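Local atomic coordinates of N5-carboxyaminoimidazole ribonucleotide synthetase (Bacillus anthracis, PDB entry 3QFF), a protein that catalyses the ATP-dependent carboxylation of 5-aminoimidazole ribonucleotide with bicarbonate, giving N5-carboxyaminoimidazole ribonucleotide for purine biosynthesis. Residues Lys15-Ile20 with Val78-Phe83; Gly37-Val42 with Val54-Ile59; Leu31-Met36 with Gln297-Ile302; Ala68-Ala73 with Leu91-Lys96; Val201-Ser206 with Glu253-Leu258. All coordinates share one frame; numbering follows the deposited sequence.

Overall arrangement
Interactions 1, 2 and 4 lie within the preATP-grasp domain. Interactions 1 and 2 are neighbouring parallel strand pairs of one sheet, joined where strand 16-20 pairs with 39-44, and interaction 4 is a helix pair covering the sheet on the Ile-20 side. Interaction 3 brings helix 24-35 against helix 294-303, which also touches interactions 1 and 5, the latter an antiparallel strand pair of the ATP-grasp domain. Interactions 1, 3, 4 and 5 are largely buried; interaction 2, at the sheet's edge, is more open and, like 3, touches the second subunit. Backbone bonds dominate 1, 2 and 5, with an aspartate added in 2 and an arginine in 5, whereas 3 and 4 rest on side-chain packing.

Interaction 1. Residues Lys15-Ile20 with Val78-Phe83; sequences KTIGII and VVTYEF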
# COMPACT_ATOMS: atom_id res chain seq x y z
N LYS A 15 -5.76 -17.37 4.72
CA LYS A 15 -7.20 -17.56 4.83
C LYS A 15 -7.94 -16.53 3.98
O LYS A 15 -7.34 -15.57 3.49
CB LYS A 15 -7.66 -17.45 6.29
CG LYS A 15 -7.04 -18.47 7.25
CD LYS A 15 -7.57 -19.89 7.01
CE LYS A 15 -7.29 -20.77 8.23
NZ LYS A 15 -5.82 -20.80 8.51
N THR A 16 -9.25 -16.72 3.84
CA THR A 16 -10.11 -15.85 3.04
C THR A 16 -10.87 -14.86 3.92
O THR A 16 -11.57 -15.25 4.88
CB THR A 16 -11.13 -16.67 2.21
OG1 THR A 16 -10.43 -17.63 1.40
CG2 THR A 16 -12.00 -15.78 1.32
N ILE A 17 -10.73 -13.59 3.58
CA ILE A 17 -11.57 -12.56 4.15
C ILE A 17 -12.70 -12.23 3.18
O ILE A 17 -12.47 -11.88 2.01
CB ILE A 17 -10.75 -11.28 4.48
CG1 ILE A 17 -9.61 -11.62 5.44
CG2 ILE A 17 -11.69 -10.20 5.04
CD1 ILE A 17 -8.58 -10.50 5.63
N GLY A 18 -13.92 -12.35 3.69
CA GLY A 18 -15.13 -12.05 2.95
C GLY A 18 -15.67 -10.68 3.30
O GLY A 18 -15.83 -10.34 4.48
N ILE A 19 -15.97 -9.89 2.27
CA ILE A 19 -16.41 -8.52 2.45
C ILE A 19 -17.82 -8.33 1.88
O ILE A 19 -18.08 -8.66 0.72
CB ILE A 19 -15.43 -7.52 1.77
CG1 ILE A 19 -13.99 -7.73 2.29
CG2 ILE A 19 -15.92 -6.06 1.98
CD1 ILE A 19 -12.91 -6.89 1.59
N ILE A 20 -18.72 -7.81 2.71
CA ILE A 20 -20.06 -7.44 2.26
C ILE A 20 -20.05 -5.98 1.78
O ILE A 20 -19.96 -5.05 2.58
CB ILE A 20 -21.13 -7.67 3.35
CG1 ILE A 20 -21.12 -9.13 3.82
CG2 ILE A 20 -22.54 -7.26 2.84
CD1 ILE A 20 -21.92 -9.38 5.06
N VAL A 78 -13.19 -15.19 7.87
CA VAL A 78 -13.66 -14.04 8.64
C VAL A 78 -14.49 -13.18 7.70
O VAL A 78 -14.17 -13.06 6.51
CB VAL A 78 -12.49 -13.24 9.32
CG1 VAL A 78 -11.48 -12.70 8.30
CG2 VAL A 78 -13.03 -12.09 10.22
N VAL A 79 -15.57 -12.61 8.22
CA VAL A 79 -16.44 -11.72 7.44
C VAL A 79 -16.41 -10.29 8.02
O VAL A 79 -16.49 -10.10 9.23
CB VAL A 79 -17.89 -12.27 7.39
CG1 VAL A 79 -18.83 -11.35 6.58
CG2 VAL A 79 -17.91 -13.69 6.78
N THR A 80 -16.28 -9.31 7.13
CA THR A 80 -16.43 -7.90 7.49
C THR A 80 -17.36 -7.25 6.47
O THR A 80 -17.76 -7.88 5.48
CB THR A 80 -15.04 -7.17 7.62
OG1 THR A 80 -15.24 -5.80 8.01
CG2 THR A 80 -14.27 -7.21 6.30
N TYR A 81 -17.72 -6.00 6.70
CA TYR A 81 -18.63 -5.29 5.81
C TYR A 81 -18.15 -3.89 5.50
O TYR A 81 -17.52 -3.23 6.34
CB TYR A 81 -20.02 -5.19 6.46
CG TYR A 81 -19.96 -4.49 7.81
CD1 TYR A 81 -19.83 -5.22 8.99
CD2 TYR A 81 -19.97 -3.10 7.88
CE1 TYR A 81 -19.74 -4.57 10.23
CE2 TYR A 81 -19.88 -2.44 9.11
CZ TYR A 81 -19.76 -3.18 10.27
OH TYR A 81 -19.67 -2.51 11.46
N GLU A 82 -18.48 -3.43 4.29
CA GLU A 82 -18.41 -2.02 3.93
C GLU A 82 -19.84 -1.48 3.94
O GLU A 82 -20.10 -0.35 4.38
CB GLU A 82 -17.80 -1.85 2.54
CG GLU A 82 -18.43 -0.70 1.74
CD GLU A 82 -18.06 -0.72 0.29
OE1 GLU A 82 -18.92 -1.09 -0.54
OE2 GLU A 82 -16.91 -0.36 -0.01
N PHE A 83 -20.77 -2.29 3.44
CA PHE A 83 -22.17 -1.91 3.38
C PHE A 83 -22.77 -2.06 4.77
O PHE A 83 -22.63 -3.11 5.40
CB PHE A 83 -22.92 -2.75 2.35
CG PHE A 83 -24.39 -2.41 2.25
CD1 PHE A 83 -25.36 -3.30 2.76
CD2 PHE A 83 -24.81 -1.21 1.69
CE1 PHE A 83 -26.73 -2.99 2.69
CE2 PHE A 83 -26.19 -0.89 1.61
CZ PHE A 83 -27.14 -1.79 2.11
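Strand 16-20 runs parallel to strand 78-81, the axes 4.6 Å apart at closest, in register from Ile-17 opposite Val-78 to Ile-20 opposite Tyr-81. The ladder starts with a weak bond from Val-78 N to Thr-16 O, then tightens: Gly-18 N to Val-78 O is 2.9 Å, and Thr-80 N to Gly-18 O and Ile-20 N to Thr-80 O follow. At the far end Ile-20 O accepts twice, from Glu-82 N at 2.8 Å and from Phe-83 N at 3.0 Å. This is part of the Rossmann-like parallel sheet of the preATP-grasp domain; just beyond it, Glu-82 OE1 takes Gly-23 N, just before helix 24-35, and OE2 takes Gly-26 N in the first turn of that helix. On the Ile-17 face, Val-78 CG1 sits between backbone N and carbonyl carbon (chi1 59°) and lies beside Ile-17 CG1 at 3.6 Å. Thr-80 CG2 faces Ile-19 CG1, while its OG1 is bonded to Gln-102 and His-298. On the other face, Ile-20 CD1 meets Val-79 CG1 at 4.0 Å.

Interaction 2. Residues Gly37-Val42 with Val54-Ile59; sequences GYKIAV and VADIEI
Asp-56 has CG anti to its own carbonyl carbon (chi1 -59°) and Lys-39 has CG anti to its backbone N (chi1 175°), which brings the two groups together: Lys-39 CG lies 3.4 Å from Asp-56 OD2. Beyond CG the lysine is extended and passes obliquely across Asp-56, so that CE rests 3.8 Å from Ile-57 CD1. Its NZ stays 5.7 Å from Asp-56 OD1, and the two charges are not in contact. What Asp-56 does grip is the backbone: OD2 takes Ile-40 N at 2.9 Å on its anti side, 27° out of the carboxylate plane. Ile-40 O answers by accepting from both Asp-56 N, at 2.8 Å, and Ile-57 N, at 3.1 Å. From there regular parallel pairing takes over, with Val-42 N bonded to Ile-57 O and Ile-59 N to Val-42 O. These are strands 39-44 and 57-60, the latter outermost in the Rossmann-like sheet of this chain. Under the turn into strand 57-60, Ala-55 CB fits against Val-42 CG1 at 3.6 Å and also touches Ile-40 CG2. Asp-56 OD2 has a second partner in Lys-34 NZ of helix 24-35, a salt bridge. Held by both a backbone N-H and an ammonium group, the carboxylate is probably kept ionised, and it ties the start of the edge strand to strand 39-44 and to a helix packed on the sheet.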
# COMPACT_ATOMS: atom_id res chain seq x y z
N GLY A 37 -1.05 -11.40 2.32
CA GLY A 37 -1.24 -12.74 1.80
C GLY A 37 -2.59 -13.37 2.10
O GLY A 37 -2.70 -14.59 2.11
N TYR A 38 -3.60 -12.54 2.36
CA TYR A 38 -4.98 -13.02 2.48
C TYR A 38 -5.65 -13.17 1.12
O TYR A 38 -5.31 -12.47 0.16
CB TYR A 38 -5.82 -12.09 3.37
CG TYR A 38 -5.43 -12.16 4.81
CD1 TYR A 38 -5.90 -13.19 5.64
CD2 TYR A 38 -4.54 -11.23 5.36
CE1 TYR A 38 -5.52 -13.27 6.96
CE2 TYR A 38 -4.15 -11.31 6.70
CZ TYR A 38 -4.64 -12.33 7.49
OH TYR A 38 -4.25 -12.40 8.81
N LYS A 39 -6.59 -14.11 1.05
CA LYS A 39 -7.47 -14.28 -0.10
C LYS A 39 -8.74 -13.48 0.19
O LYS A 39 -9.10 -13.28 1.34
CB LYS A 39 -7.77 -15.78 -0.28
CG LYS A 39 -8.77 -16.12 -1.38
CD LYS A 39 -8.76 -17.64 -1.69
CE LYS A 39 -9.91 -18.02 -2.64
NZ LYS A 39 -9.88 -19.47 -3.01
N ILE A 40 -9.40 -12.99 -0.86
CA ILE A 40 -10.55 -12.11 -0.70
C ILE A 40 -11.78 -12.62 -1.45
O ILE A 40 -11.71 -12.94 -2.64
CB ILE A 40 -10.23 -10.66 -1.20
CG1 ILE A 40 -9.00 -10.07 -0.47
CG2 ILE A 40 -11.48 -9.73 -1.09
CD1 ILE A 40 -9.18 -9.86 1.02
N ALA A 41 -12.91 -12.68 -0.73
CA ALA A 41 -14.22 -12.90 -1.36
C ALA A 41 -15.08 -11.66 -1.13
O ALA A 41 -15.05 -11.08 -0.04
CB ALA A 41 -14.89 -14.16 -0.79
N VAL A 42 -15.84 -11.25 -2.13
CA VAL A 42 -16.71 -10.08 -1.98
C VAL A 42 -18.13 -10.40 -2.47
O VAL A 42 -18.30 -11.15 -3.43
CB VAL A 42 -16.14 -8.82 -2.73
CG1 VAL A 42 -15.86 -9.11 -4.20
CG2 VAL A 42 -17.08 -7.60 -2.60
N VAL A 54 -10.23 -6.74 -7.36
CA VAL A 54 -9.09 -7.21 -6.59
C VAL A 54 -9.41 -8.51 -5.84
O VAL A 54 -8.55 -9.04 -5.16
CB VAL A 54 -8.50 -6.11 -5.64
CG1 VAL A 54 -8.12 -4.85 -6.41
CG2 VAL A 54 -9.48 -5.74 -4.56
N ALA A 55 -10.62 -9.03 -5.99
CA ALA A 55 -11.03 -10.21 -5.22
C ALA A 55 -10.73 -11.51 -5.94
O ALA A 55 -10.65 -11.53 -7.17
CB ALA A 55 -12.52 -10.13 -4.87
N ASP A 56 -10.55 -12.59 -5.17
CA ASP A 56 -10.34 -13.93 -5.73
C ASP A 56 -11.70 -14.54 -6.09
O ASP A 56 -11.84 -15.24 -7.09
CB ASP A 56 -9.61 -14.84 -4.74
CG ASP A 56 -8.24 -14.31 -4.33
OD1 ASP A 56 -7.22 -14.75 -4.92
OD2 ASP A 56 -8.16 -13.45 -3.43
N ILE A 57 -12.70 -14.25 -5.25
CA ILE A 57 -14.06 -14.74 -5.46
C ILE A 57 -15.07 -13.58 -5.45
O ILE A 57 -15.01 -12.71 -4.57
CB ILE A 57 -14.44 -15.79 -4.39
CG1 ILE A 57 -13.45 -16.96 -4.43
CG2 ILE A 57 -15.88 -16.29 -4.58
CD1 ILE A 57 -13.62 -17.96 -3.31
N GLU A 58 -15.99 -13.57 -6.42
CA GLU A 58 -17.04 -12.56 -6.52
C GLU A 58 -18.42 -13.21 -6.48
O GLU A 58 -18.72 -14.11 -7.27
CB GLU A 58 -16.86 -11.75 -7.81
CG GLU A 58 -17.93 -10.68 -8.09
CD GLU A 58 -17.80 -10.04 -9.48
OE1 GLU A 58 -18.25 -8.90 -9.68
OE2 GLU A 58 -17.22 -10.68 -10.40
N ILE A 59 -19.26 -12.77 -5.54
CA ILE A 59 -20.68 -13.15 -5.52
C ILE A 59 -21.55 -11.94 -5.86
O ILE A 59 -21.56 -10.93 -5.14
CB ILE A 59 -21.10 -13.75 -4.16
CG1 ILE A 59 -20.26 -14.99 -3.85
CG2 ILE A 59 -22.59 -14.10 -4.16
CD1 ILE A 59 -20.29 -15.41 -2.40

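Interaction 3. Residues Leu31-Met36 with Gln297-Ile302; sequences LAAKEM and QHIRAI
Helix 24-35, the first helix after strand 16-20 in the preATP-grasp domain, and Met-36, the residue just after it, meet helix 294-303: Ala-32, Ala-33 and Met-36 touch Ile-299 and Arg-300. Ile-299 is directed at the alanines: its CG1 lies 4.0 Å from Ala-33 CB and, more loosely, 4.5 Å from Ala-32 CB. Its other branch, CG2, is met by Met-36 CE at 3.8 Å as the two side chains slide past each other in opposite directions. The methionine chain bends at its last torsion (chi3 -66°), which places CE between Ile-299 and Arg-300. In the Rossmann-like fold helix 24-35 packs on the parallel sheet, so this contact brings a helix from much later in the chain up beside it; Ile-17 of the sheet touches both Ala-33 and Ile-299. Met-36 and Arg-300 cross at about a right angle, with SD 3.8 Å above one face of the guanidinium plane, toward its rim, and CE 3.7 Å from Arg-300 NH1. That NH1 is hydrogen-bonded to Gly-296 O in its own helix. Tyr-340 and Leu-341 of the second subunit pack on Arg-300 and Met-36 respectively.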
# COMPACT_ATOMS: atom_id res chain seq x y z
N LEU A 31 -7.00 -4.64 -0.90
CA LEU A 31 -5.61 -4.37 -1.29
C LEU A 31 -4.65 -4.51 -0.11
O LEU A 31 -3.56 -5.08 -0.25
CB LEU A 31 -5.48 -2.99 -1.95
CG LEU A 31 -6.04 -2.96 -3.40
CD1 LEU A 31 -6.29 -1.54 -3.86
CD2 LEU A 31 -5.10 -3.66 -4.37
N ALA A 32 -5.07 -4.02 1.05
CA ALA A 32 -4.30 -4.13 2.29
C ALA A 32 -4.15 -5.60 2.70
O ALA A 32 -3.08 -6.04 3.13
CB ALA A 32 -5.02 -3.34 3.42
N ALA A 33 -5.24 -6.35 2.57
CA ALA A 33 -5.25 -7.76 2.99
C ALA A 33 -4.35 -8.60 2.09
O ALA A 33 -3.70 -9.53 2.55
CB ALA A 33 -6.68 -8.30 2.98
N LYS A 34 -4.34 -8.26 0.81
CA LYS A 34 -3.56 -8.98 -0.20
C LYS A 34 -2.05 -8.84 0.06
O LYS A 34 -1.30 -9.79 -0.15
CB LYS A 34 -3.94 -8.47 -1.59
CG LYS A 34 -4.32 -9.56 -2.60
CD LYS A 34 -5.77 -9.97 -2.46
CE LYS A 34 -6.24 -10.76 -3.68
NZ LYS A 34 -5.79 -12.19 -3.64
N GLU A 35 -1.61 -7.67 0.54
CA GLU A 35 -0.18 -7.46 0.86
C GLU A 35 0.29 -8.45 1.92
O GLU A 35 1.43 -8.91 1.89
CB GLU A 35 0.10 -6.02 1.31
CG GLU A 35 0.06 -5.03 0.14
CD GLU A 35 -0.19 -3.59 0.54
OE1 GLU A 35 0.28 -3.17 1.63
OE2 GLU A 35 -0.85 -2.87 -0.26
N MET A 36 -0.63 -8.80 2.82
CA MET A 36 -0.36 -9.71 3.93
C MET A 36 -0.70 -11.15 3.58
O MET A 36 -0.66 -12.02 4.44
CB MET A 36 -1.15 -9.27 5.17
CG MET A 36 -0.41 -8.26 6.04
SD MET A 36 -1.33 -7.78 7.54
CE MET A 36 -2.70 -6.92 6.79
N GLN A 297 -4.96 -1.49 9.27
CA GLN A 297 -5.39 -1.59 10.67
C GLN A 297 -6.66 -2.41 10.83
O GLN A 297 -6.76 -3.26 11.71
CB GLN A 297 -5.59 -0.21 11.33
CG GLN A 297 -4.30 0.55 11.58
CD GLN A 297 -3.44 -0.07 12.70
OE1 GLN A 297 -3.10 -1.26 12.66
NE2 GLN A 297 -3.08 0.74 13.68
N HIS A 298 -7.64 -2.16 9.96
CA HIS A 298 -8.93 -2.85 10.02
C HIS A 298 -8.74 -4.36 9.83
O HIS A 298 -9.34 -5.17 10.57
CB HIS A 298 -9.91 -2.29 8.99
CG HIS A 298 -11.27 -2.92 9.04
ND1 HIS A 298 -12.23 -2.54 9.95
CD2 HIS A 298 -11.81 -3.92 8.30
CE1 HIS A 298 -13.32 -3.27 9.77
NE2 HIS A 298 -13.08 -4.13 8.78
N ILE A 299 -7.93 -4.73 8.84
CA ILE A 299 -7.62 -6.15 8.61
C ILE A 299 -6.97 -6.80 9.84
O ILE A 299 -7.42 -7.87 10.30
CB ILE A 299 -6.75 -6.37 7.33
CG1 ILE A 299 -7.51 -5.94 6.06
CG2 ILE A 299 -6.32 -7.84 7.22
CD1 ILE A 299 -8.93 -6.55 5.90
N ARG A 300 -5.94 -6.16 10.39
CA ARG A 300 -5.26 -6.66 11.60
C ARG A 300 -6.22 -6.80 12.77
O ARG A 300 -6.14 -7.78 13.49
CB ARG A 300 -4.10 -5.76 12.02
CG ARG A 300 -2.95 -5.73 11.04
CD ARG A 300 -2.02 -4.52 11.30
NE ARG A 300 -0.74 -4.67 10.61
CZ ARG A 300 -0.52 -4.40 9.31
NH1 ARG A 300 -1.50 -3.95 8.54
NH2 ARG A 300 0.69 -4.59 8.78
N ALA A 301 -7.11 -5.82 12.94
CA ALA A 301 -8.06 -5.80 14.04
C ALA A 301 -9.03 -6.99 14.01
O ALA A 301 -9.25 -7.65 15.04
CB ALA A 301 -8.87 -4.47 14.06
N ILE A 302 -9.61 -7.26 12.85
CA ILE A 302 -10.59 -8.34 12.74
C ILE A 302 -9.93 -9.73 12.74
O ILE A 302 -10.55 -10.71 13.17
CB ILE A 302 -11.55 -8.18 11.54
CG1 ILE A 302 -10.79 -8.32 10.22
CG2 ILE A 302 -12.34 -6.84 11.65
CD1 ILE A 302 -11.68 -8.44 8.99

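Interaction 4. Residues Ala68-Ala73 with Leu91-Lys96; sequences AIQHLA and LQWLEK
The helical bond from Ala-73 N to Ile-69 O, 3.0 Å, belongs to the part of helix 66-74 that presents Ile-69, Gln-70 and Ala-73 to Trp-93 and Leu-94 of helix 88-97. The two helices flank strand 78-81 in the chain and lie on the same side of the Rossmann-like parallel sheet, where Ile-69, Leu-72 and Leu-94 all touch Ile-20. Their axes run in roughly the same direction, 10.5 Å apart at closest. The contact turns on Trp-93, where CG anti to the backbone N (chi1 -166°) directs the indole toward helix 66-74. Gln-70 crosses it at about a right angle, and its CG sits 3.4 Å from the centroid of the six-membered ring, only 8° off the normal, a CH-pi contact over the face. Farther along the extended glutamine, the amide is turned 55° from the ring plane. Its NE2 comes over the same face to 3.3 Å from Trp-93 NE1; both are donors, so this is a packing contact and not a bond. Closer to the sheet the meeting is purely apolar. Leu-94 crosses Ile-69 at about a right angle, with Leu-94 CG 3.8 Å from Ile-69 CG2, and its CD2 touches Ala-73 CB. That same methyl, Ala-73 CB, lies in the indole plane at the ring's edge, 3.5 Å from Trp-93 CZ3.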
# COMPACT_ATOMS: atom_id res chain seq x y z
N ALA A 68 -27.25 -15.84 -0.49
CA ALA A 68 -25.97 -15.33 -0.99
C ALA A 68 -25.04 -14.94 0.16
O ALA A 68 -23.86 -15.27 0.13
CB ALA A 68 -26.19 -14.16 -1.94
N ILE A 69 -25.58 -14.24 1.16
CA ILE A 69 -24.85 -13.91 2.39
C ILE A 69 -24.27 -15.19 3.01
O ILE A 69 -23.12 -15.22 3.46
CB ILE A 69 -25.78 -13.16 3.41
CG1 ILE A 69 -26.04 -11.70 2.99
CG2 ILE A 69 -25.20 -13.21 4.84
CD1 ILE A 69 -24.79 -10.82 2.95
N GLN A 70 -25.09 -16.25 3.02
CA GLN A 70 -24.69 -17.55 3.53
C GLN A 70 -23.57 -18.15 2.69
O GLN A 70 -22.63 -18.72 3.25
CB GLN A 70 -25.88 -18.51 3.60
CG GLN A 70 -26.75 -18.27 4.84
CD GLN A 70 -28.08 -19.00 4.82
OE1 GLN A 70 -28.48 -19.56 3.80
NE2 GLN A 70 -28.77 -18.99 5.95
N HIS A 71 -23.66 -18.03 1.37
CA HIS A 71 -22.63 -18.53 0.49
C HIS A 71 -21.28 -17.82 0.73
O HIS A 71 -20.25 -18.47 0.78
CB HIS A 71 -23.05 -18.46 -0.99
CG HIS A 71 -22.04 -19.04 -1.92
ND1 HIS A 71 -21.71 -18.45 -3.12
CD2 HIS A 71 -21.25 -20.14 -1.81
CE1 HIS A 71 -20.77 -19.17 -3.72
NE2 HIS A 71 -20.48 -20.20 -2.94
N LEU A 72 -21.31 -16.50 0.91
CA LEU A 72 -20.11 -15.74 1.26
C LEU A 72 -19.51 -16.22 2.58
O LEU A 72 -18.30 -16.45 2.68
CB LEU A 72 -20.41 -14.23 1.36
CG LEU A 72 -19.25 -13.30 1.74
CD1 LEU A 72 -18.22 -13.23 0.59
CD2 LEU A 72 -19.79 -11.92 2.04
N ALA A 73 -20.37 -16.39 3.58
CA ALA A 73 -19.91 -16.81 4.89
C ALA A 73 -19.26 -18.19 4.83
O ALA A 73 -18.21 -18.41 5.44
CB ALA A 73 -21.06 -16.80 5.90
N LEU A 91 -27.56 -10.18 9.75
CA LEU A 91 -26.53 -9.89 10.76
C LEU A 91 -26.48 -10.97 11.85
O LEU A 91 -25.38 -11.41 12.21
CB LEU A 91 -26.71 -8.52 11.41
CG LEU A 91 -26.32 -7.28 10.59
CD1 LEU A 91 -26.82 -6.02 11.29
CD2 LEU A 91 -24.81 -7.22 10.36
N GLN A 92 -27.65 -11.40 12.35
CA GLN A 92 -27.67 -12.44 13.37
C GLN A 92 -27.13 -13.75 12.80
O GLN A 92 -26.37 -14.46 13.47
CB GLN A 92 -29.08 -12.67 13.95
CG GLN A 92 -29.09 -13.68 15.09
CD GLN A 92 -30.42 -13.77 15.82
OE1 GLN A 92 -30.61 -13.16 16.87
NE2 GLN A 92 -31.35 -14.54 15.26
N TRP A 93 -27.52 -14.07 11.57
CA TRP A 93 -27.03 -15.32 10.97
C TRP A 93 -25.49 -15.33 10.94
O TRP A 93 -24.85 -16.28 11.42
CB TRP A 93 -27.62 -15.57 9.58
CG TRP A 93 -27.35 -16.98 9.18
CD1 TRP A 93 -28.14 -18.08 9.44
CD2 TRP A 93 -26.19 -17.47 8.51
NE1 TRP A 93 -27.54 -19.22 8.95
CE2 TRP A 93 -26.34 -18.87 8.37
CE3 TRP A 93 -25.04 -16.86 8.00
CZ2 TRP A 93 -25.39 -19.67 7.74
CZ3 TRP A 93 -24.08 -17.66 7.37
CH2 TRP A 93 -24.26 -19.05 7.26
N LEU A 94 -24.92 -14.26 10.41
CA LEU A 94 -23.46 -14.12 10.33
C LEU A 94 -22.79 -14.18 11.69
O LEU A 94 -21.80 -14.91 11.87
CB LEU A 94 -23.11 -12.79 9.66
CG LEU A 94 -23.40 -12.74 8.17
CD1 LEU A 94 -23.53 -11.29 7.73
CD2 LEU A 94 -22.30 -13.47 7.41
N GLU A 95 -23.33 -13.43 12.65
CA GLU A 95 -22.75 -13.36 13.99
C GLU A 95 -22.71 -14.73 14.67
O GLU A 95 -21.75 -15.07 15.36
CB GLU A 95 -23.51 -12.34 14.85
CG GLU A 95 -22.70 -11.81 16.03
CD GLU A 95 -23.43 -10.73 16.80
OE1 GLU A 95 -24.65 -10.54 16.58
OE2 GLU A 95 -22.79 -10.05 17.64
N LYS A 96 -23.74 -15.54 14.45
CA LYS A 96 -23.82 -16.80 15.13
C LYS A 96 -23.33 -18.01 14.33
O LYS A 96 -22.83 -18.97 14.91
CB LYS A 96 -25.23 -17.02 15.71
CG LYS A 96 -25.75 -15.83 16.57
CD LYS A 96 -24.99 -15.63 17.88
CE LYS A 96 -25.34 -14.29 18.50
NZ LYS A 96 -24.43 -13.90 19.62

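Interaction 5. Residues Val201-Ser206 with Glu253-Leu258; sequences VIRSVS and ELVGTL
Arg-203 NH1 donates to Leu-254 O at 2.6 Å, a short bond. The acceptor lies within 3° of the guanidinium plane, although the donor stands 37° above the carbonyl plane. The extended arginine chain runs past this carbonyl, CB, CG and CD all close to its oxygen, and the turn at chi4 (-82°) sets the guanidinium so that NH1 reaches it. The antiparallel backbone satisfies itself in two hydrogen-bonded pairs. Val-201 N reaches Leu-258 O at 2.9 Å and Leu-258 N returns to Val-201 O; Arg-203 N reaches Gly-256 O at 3.0 Å, and Gly-256 N returns to Arg-203 O at 2.8 Å. Between them, in the non-hydrogen-bonded pair, Ile-202 CD1 lies 3.8 Å from Thr-257 CG2, while Thr-257 OG1 is bonded to His-298 ND1. Where strand 195-203 has ended and 256-264 has yet to begin, Val-205 CG2 packs on Val-255 CG1. Within the ATP-grasp sheet, strand 195-203 lies between 256-264 and 209-220; helix 294-303 packs on Ile-202, and helix 235-251 touches Val-201 and Leu-254.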
# COMPACT_ATOMS: atom_id res chain seq x y z
N VAL A 201 -10.47 5.40 15.30
CA VAL A 201 -9.95 4.53 16.35
C VAL A 201 -10.08 3.05 15.94
O VAL A 201 -11.06 2.64 15.28
CB VAL A 201 -10.58 4.85 17.76
CG1 VAL A 201 -12.09 4.93 17.69
CG2 VAL A 201 -10.12 3.84 18.81
N ILE A 202 -9.08 2.26 16.31
CA ILE A 202 -9.03 0.85 15.97
C ILE A 202 -8.96 0.04 17.24
O ILE A 202 -8.15 0.35 18.11
CB ILE A 202 -7.75 0.50 15.17
CG1 ILE A 202 -7.50 1.49 14.02
CG2 ILE A 202 -7.78 -1.00 14.70
CD1 ILE A 202 -8.59 1.52 12.94
N ARG A 203 -9.78 -1.00 17.34
CA ARG A 203 -9.72 -1.91 18.49
C ARG A 203 -9.78 -3.34 18.00
O ARG A 203 -10.71 -3.72 17.29
CB ARG A 203 -10.86 -1.63 19.49
CG ARG A 203 -10.72 -2.41 20.79
CD ARG A 203 -11.60 -1.84 21.92
NE ARG A 203 -11.57 -2.72 23.10
CZ ARG A 203 -12.32 -3.81 23.26
NH1 ARG A 203 -13.16 -4.21 22.32
NH2 ARG A 203 -12.21 -4.53 24.38
N SER A 204 -8.78 -4.13 18.36
CA SER A 204 -8.71 -5.51 17.88
C SER A 204 -9.62 -6.45 18.67
O SER A 204 -10.13 -6.09 19.74
CB SER A 204 -7.26 -6.03 17.90
OG SER A 204 -6.88 -6.47 19.20
N VAL A 205 -9.81 -7.66 18.14
CA VAL A 205 -10.58 -8.71 18.78
C VAL A 205 -10.12 -8.90 20.24
O VAL A 205 -10.96 -9.04 21.14
CB VAL A 205 -10.45 -10.06 17.98
CG1 VAL A 205 -11.03 -11.23 18.77
CG2 VAL A 205 -11.15 -9.95 16.66
N SER A 206 -8.81 -8.87 20.47
CA SER A 206 -8.27 -9.06 21.82
C SER A 206 -8.26 -7.80 22.69
O SER A 206 -7.83 -7.85 23.84
CB SER A 206 -6.86 -9.66 21.75
OG SER A 206 -5.94 -8.76 21.15
N GLU A 253 -17.44 -1.20 23.28
CA GLU A 253 -16.74 -2.48 23.06
C GLU A 253 -16.43 -2.74 21.58
O GLU A 253 -16.75 -3.80 21.01
CB GLU A 253 -17.50 -3.64 23.73
CG GLU A 253 -17.51 -3.50 25.28
CD GLU A 253 -18.47 -4.45 26.00
OE1 GLU A 253 -18.44 -4.49 27.26
OE2 GLU A 253 -19.27 -5.15 25.33
N LEU A 254 -15.77 -1.75 20.97
CA LEU A 254 -15.47 -1.79 19.55
C LEU A 254 -14.58 -2.96 19.20
O LEU A 254 -13.62 -3.26 19.91
CB LEU A 254 -14.78 -0.48 19.10
CG LEU A 254 -14.09 -0.41 17.73
CD1 LEU A 254 -15.11 -0.43 16.55
CD2 LEU A 254 -13.17 0.83 17.62
N VAL A 255 -14.90 -3.61 18.08
CA VAL A 255 -13.94 -4.47 17.39
C VAL A 255 -13.92 -4.04 15.92
O VAL A 255 -14.96 -3.99 15.28
CB VAL A 255 -14.29 -5.98 17.52
CG1 VAL A 255 -13.33 -6.84 16.66
CG2 VAL A 255 -14.24 -6.42 19.00
N GLY A 256 -12.74 -3.73 15.40
CA GLY A 256 -12.61 -3.20 14.06
C GLY A 256 -12.30 -1.71 14.09
O GLY A 256 -11.48 -1.25 14.90
N THR A 257 -12.98 -0.96 13.23
CA THR A 257 -12.67 0.44 12.96
C THR A 257 -13.86 1.31 13.32
O THR A 257 -15.01 0.96 12.98
CB THR A 257 -12.34 0.64 11.45
OG1 THR A 257 -11.28 -0.24 11.10
CG2 THR A 257 -11.89 2.07 11.14
N LEU A 258 -13.61 2.41 14.02
CA LEU A 258 -14.66 3.39 14.29
C LEU A 258 -14.19 4.79 13.89
O LEU A 258 -13.17 5.25 14.36
CB LEU A 258 -15.06 3.37 15.78
CG LEU A 258 -16.24 4.27 16.18
CD1 LEU A 258 -17.54 3.76 15.56
CD2 LEU A 258 -16.38 4.34 17.71